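Local coordinates for protein probable TonB-dependent receptor (Pseudomonas aeruginosa, PDB 4K3F) that probably binds methionine in the periplasm as the lipid-modified substrate-binding component of a transport system, at residues A9-H14 and A175-L180; N44-V47 and R51-A54; A76-H81 and A218-E223. All blocks are in the same frame, centred on the assembly; numbering follows the deposited sequence.

Interaction 1: residues A9-H14 and A175-L180; sequences ATPVPH and ALEAKL
Val12 and Glu177 are brought flank to flank by two different first torsions. In Val12, CG1 stands anti to the backbone N (chi1 -179°), which places CG1 near Leu176 and leaves CG2 for Glu177; in Glu177, CG stands anti to the carbonyl carbon (chi1 -69°) and the chain then runs extended to the carboxylate. The two side chains pass in opposite directions, with Glu177 CG 4.1 Å from both Val12 CB and Val12 CG2. Beside them Leu176 crosses Val12 at about a right angle, its CB 4.1 Å from Val12 CG1. Farther out, Glu177 crosses the Pro11 ring at about a right angle: its OE1 lies 3.8 Å from Pro11 CG, and its OE2 the same 3.8 Å from Pro11 CD. A water links the polar groups, donating to Val12 O at 2.7 Å and to Glu177 OE2 at 2.8 Å, though it may share its protons with further acceptors nearby. Tyr232 of helix 222-232 also packs on Val12, and His14, two residues on, touches the bound selenomethionine. Segments 9-14 and 175-180 belong to different lobes, so this contact lies across the interlobe cleft. Built of van der Waals touches and a water bridge, without a direct polar bond between the segments, the interface is consistent with one that could part when the lobes open.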
ATOM      1  N   ALA A   9     -10.746  -4.953   3.895  1.00 11.64           N
ATOM      2  CA  ALA A   9      -9.631  -5.018   2.951  1.00 13.35           C
ATOM      3  C   ALA A   9      -9.886  -4.206   1.710  1.00 13.31           C
ATOM      4  O   ALA A   9     -11.042  -4.081   1.301  1.00 14.50           O
ATOM      5  CB  ALA A   9      -9.401  -6.446   2.536  1.00 13.46           C
ATOM      6  N   THR A  10      -8.828  -3.676   1.107  1.00 14.22           N
ATOM      7  CA  THR A  10      -8.940  -3.069  -0.227  1.00 14.35           C
ATOM      8  C   THR A  10      -9.073  -4.229  -1.238  1.00 14.80           C
ATOM      9  O   THR A  10      -8.730  -5.396  -0.980  1.00 14.45           O
ATOM     10  CB  THR A  10      -7.731  -2.150  -0.580  1.00 16.46           C
ATOM     11  OG1 THR A  10      -6.526  -2.765  -0.077  1.00 15.17           O
ATOM     12  CG2 THR A  10      -7.893  -0.795   0.110  1.00 14.61           C
ATOM     13  N   PRO A  11      -9.665  -3.949  -2.394  1.00 14.47           N
ATOM     14  CA  PRO A  11     -10.086  -5.089  -3.222  1.00 16.18           C
ATOM     15  C   PRO A  11      -8.947  -5.891  -3.841  1.00 18.48           C
ATOM     16  O   PRO A  11      -9.042  -7.110  -3.911  1.00 18.35           O
ATOM     17  CB  PRO A  11     -10.888  -4.412  -4.346  1.00 19.54           C
ATOM     18  CG  PRO A  11     -11.365  -3.155  -3.750  1.00 19.82           C
ATOM     19  CD  PRO A  11     -10.237  -2.689  -2.889  1.00 19.38           C
ATOM     20  N   VAL A  12      -7.869  -5.215  -4.245  1.00 15.83           N
ATOM     21  CA  VAL A  12      -6.782  -5.875  -4.972  1.00 16.30           C
ATOM     22  C   VAL A  12      -5.457  -5.310  -4.484  1.00 14.77           C
ATOM     23  O   VAL A  12      -5.251  -4.110  -4.562  1.00 16.09           O
ATOM     24  CB  VAL A  12      -6.871  -5.676  -6.522  1.00 16.24           C
ATOM     25  CG1 VAL A  12      -5.744  -6.405  -7.235  1.00 18.44           C
ATOM     26  CG2 VAL A  12      -8.206  -6.127  -7.087  1.00 19.70           C
ATOM     27  N   PRO A  13      -4.548  -6.162  -4.001  1.00 13.92           N
ATOM     28  CA  PRO A  13      -4.606  -7.613  -3.878  1.00 13.54           C
ATOM     29  C   PRO A  13      -5.291  -8.152  -2.640  1.00 15.78           C
ATOM     30  O   PRO A  13      -5.539  -9.357  -2.570  1.00 15.70           O
ATOM     31  CB  PRO A  13      -3.119  -8.000  -3.840  1.00 15.14           C
ATOM     32  CG  PRO A  13      -2.493  -6.879  -3.103  1.00 16.95           C
ATOM     33  CD  PRO A  13      -3.187  -5.657  -3.681  1.00 14.09           C
ATOM     34  N   HIS A  14      -5.597  -7.283  -1.663  1.00 13.08           N
ATOM     35  CA  HIS A  14      -5.870  -7.757  -0.312  1.00 13.15           C
ATOM     36  C   HIS A  14      -7.079  -8.667  -0.196  1.00 13.66           C
ATOM     37  O   HIS A  14      -6.998  -9.741   0.381  1.00 13.95           O
ATOM     38  CB  HIS A  14      -5.975  -6.570   0.658  1.00 14.40           C
ATOM     39  CG  HIS A  14      -4.811  -5.643   0.559  1.00 15.35           C
ATOM     40  ND1 HIS A  14      -4.587  -4.842  -0.542  1.00 15.07           N
ATOM     41  CD2 HIS A  14      -3.764  -5.451   1.386  1.00 14.10           C
ATOM     42  CE1 HIS A  14      -3.458  -4.177  -0.369  1.00 16.44           C
ATOM     43  NE2 HIS A  14      -2.939  -4.524   0.797  1.00 15.11           N
ATOM     44  N   ALA A 175      -3.138   1.105  -8.652  1.00 16.25           N
ATOM     45  CA  ALA A 175      -2.650   0.888 -10.001  1.00 16.85           C
ATOM     46  C   ALA A 175      -3.210  -0.400 -10.652  1.00 16.89           C
ATOM     47  O   ALA A 175      -3.640  -0.373 -11.792  1.00 18.68           O
ATOM     48  CB  ALA A 175      -1.147   0.876 -10.000  1.00 17.18           C
ATOM     49  N   LEU A 176      -3.198  -1.501  -9.900  1.00 17.96           N
ATOM     50  CA  LEU A 176      -3.675  -2.792 -10.371  1.00 17.20           C
ATOM     51  C   LEU A 176      -5.173  -2.709 -10.624  1.00 21.03           C
ATOM     52  O   LEU A 176      -5.644  -3.254 -11.580  1.00 19.72           O
ATOM     53  CB  LEU A 176      -3.365  -3.875  -9.350  1.00 17.38           C
ATOM     54  CG  LEU A 176      -1.900  -4.277  -9.169  1.00 20.01           C
ATOM     55  CD1 LEU A 176      -1.741  -5.258  -8.019  1.00 19.24           C
ATOM     56  CD2 LEU A 176      -1.344  -4.854 -10.457  1.00 22.90           C
ATOM     57  N   GLU A 177      -5.953  -2.020  -9.786  1.00 18.22           N
ATOM     58  CA  GLU A 177      -7.403  -1.883 -10.110  1.00 23.15           C
ATOM     59  C   GLU A 177      -7.651  -1.095 -11.382  1.00 23.11           C
ATOM     60  O   GLU A 177      -8.650  -1.300 -12.080  1.00 25.05           O
ATOM     61  CB  GLU A 177      -8.179  -1.228  -8.974  1.00 21.27           C
ATOM     62  CG  GLU A 177      -8.310  -2.074  -7.743  1.00 24.64           C
ATOM     63  CD  GLU A 177      -9.323  -1.459  -6.807  1.00 32.33           C
ATOM     64  OE1 GLU A 177     -10.532  -1.619  -7.074  1.00 40.19           O
ATOM     65  OE2 GLU A 177      -8.919  -0.764  -5.850  1.00 23.93           O
ATOM     66  N   ALA A 178      -6.748  -0.174 -11.673  1.00 21.67           N
ATOM     67  CA  ALA A 178      -6.806   0.636 -12.878  1.00 19.59           C
ATOM     68  C   ALA A 178      -6.222  -0.069 -14.130  1.00 21.06           C
ATOM     69  O   ALA A 178      -6.113   0.559 -15.174  1.00 21.98           O
ATOM     70  CB  ALA A 178      -6.070   1.956 -12.642  1.00 20.84           C
ATOM     71  N   LYS A 179      -5.805  -1.333 -13.984  1.00 21.18           N
ATOM     72  CA  LYS A 179      -5.163  -2.132 -15.050  1.00 25.76           C
ATOM     73  C   LYS A 179      -3.810  -1.597 -15.476  1.00 25.66           C
ATOM     74  O   LYS A 179      -3.382  -1.853 -16.588  1.00 30.18           O
ATOM     75  CB  LYS A 179      -6.085  -2.287 -16.280  1.00 31.43           C
ATOM     76  CG  LYS A 179      -7.481  -2.793 -15.957  1.00 39.84           C
ATOM     77  CD  LYS A 179      -7.427  -4.030 -15.071  1.00 50.24           C
ATOM     78  CE  LYS A 179      -8.762  -4.751 -15.020  1.00 74.71           C
ATOM     79  NZ  LYS A 179      -9.065  -5.441 -16.309  1.00 87.17           N
ATOM     80  N   LEU A 180      -3.101  -0.913 -14.586  1.00 21.35           N
ATOM     81  CA  LEU A 180      -1.710  -0.566 -14.859  1.00 20.92           C
ATOM     82  C   LEU A 180      -0.858  -1.759 -14.500  1.00 23.18           C
ATOM     83  O   LEU A 180      -1.213  -2.558 -13.632  1.00 23.20           O
ATOM     84  CB  LEU A 180      -1.289   0.713 -14.115  1.00 21.43           C
ATOM     85  CG  LEU A 180      -2.131   1.952 -14.413  1.00 23.58           C
ATOM     86  CD1 LEU A 180      -1.872   3.091 -13.435  1.00 24.68           C
ATOM     87  CD2 LEU A 180      -1.860   2.427 -15.833  1.00 27.15           C
TER
HETATM   88  O   HOH W   1      -7.105  -2.115  -4.278  1.00 19.78           O

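Interaction 2: residues N44-V47 and R51-A54; sequences NVQV and RLDA
Gln46 and Arg51 cross at about a right angle, the amide of Gln46 against the aliphatic shaft of Arg51. Gln46 is bent at chi2 (-87°), which turns OE1 onto that shaft, 3.3 Å from Arg51 CB and 3.6 Å from Arg51 CD. The amide and guanidinium planes are 56° apart, and they do not stack; the guanidinium is engaged instead by Glu49 in a salt bridge. Leu52 lies along the same glutamine side chain, its CD1 3.8 Å from Gln46 CB and its CG near Gln46 OE1. The methyls of Val47 touch backbone carbonyls: CG1 is 3.7 Å from Asp53 O, and CG2 3.4 Å from Ala54 O. In the backbone, Gln46 O accepts two successive amides. Arg51 N donates at 2.9 Å, nearly in line with the C=O bond, while Leu52 N, at 3.3 Å, comes from above the carbonyl plane. Val47 O, near the end of the helix, is bonded by Arg203, and Asp53 O in the loop by Asn206. The chain is thereby folded back from helix 42-48 into strand 54-59, completing a beta-alpha-beta crossover from strand 30-36 that passes the intervening parallel strand 3-9: strand order 2-1-3 followed by antiparallel strand 198-202, the arrangement of type 2 periplasmic binding proteins.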
ATOM      1  N   ASN A  44      -9.603   1.388   9.011  1.00 13.17           N
ATOM      2  CA  ASN A  44      -9.070   1.579  10.327  1.00 13.19           C
ATOM      3  C   ASN A  44     -10.151   2.040  11.283  1.00 13.10           C
ATOM      4  O   ASN A  44     -10.250   1.576  12.411  1.00 15.14           O
ATOM      5  CB  ASN A  44      -7.936   2.577  10.282  1.00 14.69           C
ATOM      6  CG  ASN A  44      -6.622   1.946   9.958  1.00 12.88           C
ATOM      7  OD1 ASN A  44      -6.456   0.746  10.088  1.00 11.46           O
ATOM      8  ND2 ASN A  44      -5.648   2.769   9.545  1.00 12.24           N
ATOM      9  N   VAL A  45     -10.964   2.981  10.821  1.00 14.50           N
ATOM     10  CA  VAL A  45     -12.083   3.501  11.629  1.00 14.76           C
ATOM     11  C   VAL A  45     -13.018   2.348  12.036  1.00 15.24           C
ATOM     12  O   VAL A  45     -13.450   2.280  13.177  1.00 16.76           O
ATOM     13  CB  VAL A  45     -12.894   4.564  10.838  1.00 16.21           C
ATOM     14  CG1 VAL A  45     -14.148   4.948  11.616  1.00 18.57           C
ATOM     15  CG2 VAL A  45     -12.038   5.758  10.523  1.00 18.86           C
ATOM     16  N   GLN A  46     -13.300   1.422  11.114  1.00 14.34           N
ATOM     17  CA  GLN A  46     -14.217   0.312  11.398  1.00 15.56           C
ATOM     18  C   GLN A  46     -13.670  -0.593  12.484  1.00 14.29           C
ATOM     19  O   GLN A  46     -14.396  -1.091  13.348  1.00 14.74           O
ATOM     20  CB  GLN A  46     -14.458  -0.522  10.145  1.00 16.50           C
ATOM     21  CG  GLN A  46     -15.328   0.196   9.129  1.00 20.22           C
ATOM     22  CD  GLN A  46     -16.813  -0.006   9.338  1.00 25.34           C
ATOM     23  OE1 GLN A  46     -17.252  -1.032   9.820  1.00 24.68           O
ATOM     24  NE2 GLN A  46     -17.578   0.943   8.923  1.00 28.32           N
ATOM     25  N   VAL A  47     -12.359  -0.801  12.473  1.00 13.29           N
ATOM     26  CA  VAL A  47     -11.748  -1.657  13.505  1.00 12.30           C
ATOM     27  C   VAL A  47     -11.720  -0.962  14.873  1.00 14.20           C
ATOM     28  O   VAL A  47     -12.087  -1.550  15.899  1.00 15.59           O
ATOM     29  CB  VAL A  47     -10.354  -2.193  13.060  1.00 12.34           C
ATOM     30  CG1 VAL A  47      -9.723  -3.061  14.158  1.00 14.88           C
ATOM     31  CG2 VAL A  47     -10.500  -3.065  11.829  1.00 14.16           C
ATOM     32  N   ARG A  51     -16.363  -2.392  14.978  1.00 14.75           N
ATOM     33  CA  ARG A  51     -17.346  -2.850  14.031  1.00 15.09           C
ATOM     34  C   ARG A  51     -16.853  -4.098  13.339  1.00 16.10           C
ATOM     35  O   ARG A  51     -17.657  -4.953  12.932  1.00 21.05           O
ATOM     36  CB  ARG A  51     -17.696  -1.779  13.014  1.00 15.17           C
ATOM     37  CG  ARG A  51     -18.288  -0.552  13.678  1.00 16.64           C
ATOM     38  CD  ARG A  51     -18.648   0.578  12.730  1.00 17.49           C
ATOM     39  NE  ARG A  51     -18.949   1.807  13.489  1.00 17.05           N
ATOM     40  CZ  ARG A  51     -20.136   2.099  14.051  1.00 16.31           C
ATOM     41  NH1 ARG A  51     -21.176   1.304  13.932  1.00 16.39           N
ATOM     42  NH2 ARG A  51     -20.282   3.197  14.773  1.00 18.41           N
ATOM     43  N   LEU A  52     -15.536  -4.156  13.103  1.00 13.93           N
ATOM     44  CA  LEU A  52     -14.913  -5.307  12.431  1.00 15.27           C
ATOM     45  C   LEU A  52     -13.697  -5.666  13.284  1.00 13.86           C
ATOM     46  O   LEU A  52     -13.174  -4.809  14.021  1.00 13.65           O
ATOM     47  CB  LEU A  52     -14.458  -4.930  11.025  1.00 18.66           C
ATOM     48  CG  LEU A  52     -15.553  -4.457  10.093  1.00 19.27           C
ATOM     49  CD1 LEU A  52     -14.980  -4.035   8.747  1.00 18.72           C
ATOM     50  CD2 LEU A  52     -16.564  -5.556   9.906  1.00 20.69           C
ATOM     51  N   ASP A  53     -13.248  -6.910  13.185  1.00 15.67           N
ATOM     52  CA  ASP A  53     -12.181  -7.398  14.034  1.00 14.54           C
ATOM     53  C   ASP A  53     -10.736  -6.962  13.608  1.00 14.45           C
ATOM     54  O   ASP A  53      -9.878  -6.757  14.454  1.00 13.50           O
ATOM     55  CB  ASP A  53     -12.177  -8.898  14.055  1.00 14.37           C
ATOM     56  CG  ASP A  53     -13.445  -9.525  14.678  1.00 17.75           C
ATOM     57  OD1 ASP A  53     -13.966  -9.035  15.708  1.00 19.76           O
ATOM     58  OD2 ASP A  53     -13.896 -10.531  14.110  1.00 18.17           O
ATOM     59  N   ALA A  54     -10.514  -6.809  12.329  1.00 12.28           N
ATOM     60  CA  ALA A  54      -9.191  -6.590  11.763  1.00 11.15           C
ATOM     61  C   ALA A  54      -9.284  -5.973  10.375  1.00 13.45           C
ATOM     62  O   ALA A  54     -10.364  -5.836   9.801  1.00 14.14           O
ATOM     63  CB  ALA A  54      -8.468  -7.927  11.666  1.00 13.97           C
TER

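Interaction 3: residues A76-H81 and A218-E223; sequences AVTGVH and ALHSAE
His220 overlaps the strand at Thr78 and Gly79 with the NE2 end of its imidazole. Its NE2 donates to Gly79 O over 2.6 Å. The acceptor is only 6° out of the ring plane, and the donor sits nearly on the extension of the Gly79 carbonyl bond (C=O...N 165°), so ring and carbonyl meet edge-on. The threonine hydroxyl comes to the same nitrogen obliquely, Thr78 OG1 lying 3.1 Å from His220 NE2. Phe240 stacks on the ring; in this crystal ND1 bonds a glycerol, probably from the crystallisation liquor.

The neighbouring pair is apolar. Leu219 has CG anti to its carbonyl carbon (chi1 -70°), and its CB and CD1 both come within 4.0 Å of Val80 CG2, the two side chains being set at a slant. Val80 CG1 is likewise 4.0 Å from Leu219 O, a buried carbonyl for which the model holds no polar partner. Leu219 also rests on Ile17 and Val21 of helix 11-26.

The linker itself is a type I turn from Ala218 to Ser221. Ala218 O receives both Ser221 N, at 3.0 Å, and Ser221 OG, at 2.7 Å, while Ser221, the N-cap of helix 222-232, also accepts Ile224 N on its hydroxyl. Seating the turn between helices 210-218 and 222-232 against strand 75-82 is the alpha-over-beta packing of one lobe of a periplasmic binding protein.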
ATOM      1  N   ALA A  76      -0.265  -3.968  14.647  1.00 11.82           N
ATOM      2  CA  ALA A  76       0.076  -4.877  13.583  1.00 14.32           C
ATOM      3  C   ALA A  76       0.144  -6.319  14.089  1.00 15.78           C
ATOM      4  O   ALA A  76       0.630  -6.580  15.156  1.00 15.51           O
ATOM      5  CB  ALA A  76       1.438  -4.477  13.019  1.00 14.22           C
ATOM      6  N   VAL A  77      -0.315  -7.252  13.286  1.00 14.31           N
ATOM      7  CA  VAL A  77      -0.321  -8.686  13.618  1.00 16.06           C
ATOM      8  C   VAL A  77       0.788  -9.431  12.871  1.00 17.94           C
ATOM      9  O   VAL A  77       1.598 -10.162  13.504  1.00 17.98           O
ATOM     10  CB  VAL A  77      -1.684  -9.334  13.287  1.00 16.35           C
ATOM     11  CG1 VAL A  77      -1.661 -10.824  13.651  1.00 17.89           C
ATOM     12  CG2 VAL A  77      -2.799  -8.615  14.026  1.00 16.58           C
ATOM     13  N   THR A  78       0.846  -9.235  11.555  1.00 15.54           N
ATOM     14  CA  THR A  78       1.865  -9.871  10.730  1.00 15.82           C
ATOM     15  C   THR A  78       1.981  -9.205   9.393  1.00 16.21           C
ATOM     16  O   THR A  78       1.059  -8.511   8.958  1.00 16.68           O
ATOM     17  CB  THR A  78       1.588 -11.372  10.540  1.00 17.58           C
ATOM     18  OG1 THR A  78       2.802 -12.025  10.130  1.00 18.33           O
ATOM     19  CG2 THR A  78       0.504 -11.652   9.511  1.00 17.58           C
ATOM     20  N   GLY A  79       3.142  -9.378   8.766  1.00 14.02           N
ATOM     21  CA  GLY A  79       3.393  -8.841   7.460  1.00 14.06           C
ATOM     22  C   GLY A  79       3.092  -9.873   6.402  1.00 19.31           C
ATOM     23  O   GLY A  79       3.261 -11.073   6.608  1.00 21.37           O
ATOM     24  N   VAL A  80       2.608  -9.422   5.267  1.00 13.95           N
ATOM     25  CA  VAL A  80       2.185 -10.310   4.235  1.00 13.48           C
ATOM     26  C   VAL A  80       2.923 -10.126   2.923  1.00 14.15           C
ATOM     27  O   VAL A  80       3.440 -11.097   2.392  1.00 17.83           O
ATOM     28  CB  VAL A  80       0.670 -10.247   4.012  1.00 14.33           C
ATOM     29  CG1 VAL A  80       0.267 -11.297   2.982  1.00 14.72           C
ATOM     30  CG2 VAL A  80      -0.104 -10.504   5.296  1.00 17.37           C
ATOM     31  N   HIS A  81       2.926  -8.906   2.376  1.00 12.46           N
ATOM     32  CA  HIS A  81       3.470  -8.656   1.061  1.00 15.55           C
ATOM     33  C   HIS A  81       3.928  -7.229   0.913  1.00 15.75           C
ATOM     34  O   HIS A  81       3.602  -6.372   1.743  1.00 15.03           O
ATOM     35  CB  HIS A  81       2.441  -8.969  -0.040  1.00 14.96           C
ATOM     36  CG  HIS A  81       1.301  -8.004  -0.095  1.00 15.14           C
ATOM     37  ND1 HIS A  81       0.085  -8.213   0.512  1.00 15.21           N
ATOM     38  CD2 HIS A  81       1.204  -6.797  -0.702  1.00 15.47           C
ATOM     39  CE1 HIS A  81      -0.706  -7.184   0.282  1.00 15.58           C
ATOM     40  NE2 HIS A  81      -0.046  -6.308  -0.451  1.00 17.27           N
ATOM     41  N   ALA A 218      -1.914 -18.570   8.180  1.00 16.65           N
ATOM     42  CA  ALA A 218      -2.370 -18.879   6.806  1.00 17.84           C
ATOM     43  C   ALA A 218      -1.807 -17.893   5.810  1.00 19.21           C
ATOM     44  O   ALA A 218      -1.481 -18.244   4.674  1.00 19.21           O
ATOM     45  CB  ALA A 218      -3.891 -18.888   6.722  1.00 20.31           C
ATOM     46  N   LEU A 219      -1.642 -16.640   6.240  1.00 15.86           N
ATOM     47  CA  LEU A 219      -1.117 -15.591   5.359  1.00 14.92           C
ATOM     48  C   LEU A 219       0.376 -15.718   5.129  1.00 18.23           C
ATOM     49  O   LEU A 219       0.909 -14.972   4.322  1.00 18.78           O
ATOM     50  CB  LEU A 219      -1.435 -14.195   5.908  1.00 14.18           C
ATOM     51  CG  LEU A 219      -2.924 -13.825   5.843  1.00 15.55           C
ATOM     52  CD1 LEU A 219      -3.223 -12.600   6.669  1.00 14.80           C
ATOM     53  CD2 LEU A 219      -3.337 -13.566   4.427  1.00 16.96           C
ATOM     54  N   HIS A 220       1.050 -16.617   5.865  1.00 18.50           N
ATOM     55  CA  HIS A 220       2.465 -16.972   5.598  1.00 17.27           C
ATOM     56  C   HIS A 220       2.586 -18.353   4.956  1.00 18.71           C
ATOM     57  O   HIS A 220       3.692 -18.888   4.860  1.00 20.78           O
ATOM     58  CB  HIS A 220       3.321 -16.907   6.864  1.00 18.59           C
ATOM     59  CG  HIS A 220       3.700 -15.522   7.284  1.00 21.33           C
ATOM     60  ND1 HIS A 220       4.695 -15.280   8.207  1.00 22.83           N
ATOM     61  CD2 HIS A 220       3.262 -14.301   6.875  1.00 20.67           C
ATOM     62  CE1 HIS A 220       4.835 -13.972   8.379  1.00 27.28           C
ATOM     63  NE2 HIS A 220       3.968 -13.357   7.592  1.00 22.32           N
ATOM     64  N   SER A 221       1.467 -18.916   4.486  1.00 20.09           N
ATOM     65  CA  SER A 221       1.465 -20.283   3.986  1.00 19.79           C
ATOM     66  C   SER A 221       2.131 -20.337   2.613  1.00 19.27           C
ATOM     67  O   SER A 221       2.163 -19.353   1.858  1.00 18.16           O
ATOM     68  CB  SER A 221       0.074 -20.867   3.900  1.00 19.23           C
ATOM     69  OG  SER A 221      -0.682 -20.206   2.925  1.00 18.59           O
ATOM     70  N   ALA A 222       2.681 -21.502   2.296  1.00 19.27           N
ATOM     71  CA  ALA A 222       3.237 -21.744   0.956  1.00 19.01           C
ATOM     72  C   ALA A 222       2.189 -21.547  -0.127  1.00 21.49           C
ATOM     73  O   ALA A 222       2.501 -21.054  -1.219  1.00 19.47           O
ATOM     74  CB  ALA A 222       3.777 -23.150   0.878  1.00 19.79           C
ATOM     75  N   GLU A 223       0.930 -21.877   0.198  1.00 20.75           N
ATOM     76  CA  GLU A 223      -0.163 -21.764  -0.773  1.00 22.15           C
ATOM     77  C   GLU A 223      -0.458 -20.307  -1.107  1.00 22.43           C
ATOM     78  O   GLU A 223      -0.707 -19.982  -2.255  1.00 20.55           O
ATOM     79  CB  GLU A 223      -1.398 -22.477  -0.244  1.00 25.22           C
ATOM     80  CG  GLU A 223      -1.226 -23.994  -0.191  1.00 24.76           C
ATOM     81  CD  GLU A 223      -0.434 -24.491   1.000  1.00 31.24           C
ATOM     82  OE1 GLU A 223      -0.291 -23.762   2.000  1.00 24.49           O
ATOM     83  OE2 GLU A 223       0.074 -25.628   0.930  1.00 35.63           O
TER

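The three contacts differ by place. Interaction 1 is a surface contact joining the two lobes, made of van der Waals touches and a water, whereas interactions 2 and 3 are partly buried, lie within one lobe and carry direct hydrogen bonds, backbone to backbone in interaction 2 and side chain to backbone in interaction 3. Interactions 1 and 3 touch: His14 NE2 is 3.5 Å from His81 CE1 at the selenomethionine pocket, which includes His14, and helices 11-26 and 222-232 serve both neighbourhoods. Interaction 2 touches neither, its nearest atoms about 6 Å from those of each, yet Ala54 pairs with Ala8 in the sheet that also holds strand 75-82 of interaction 3.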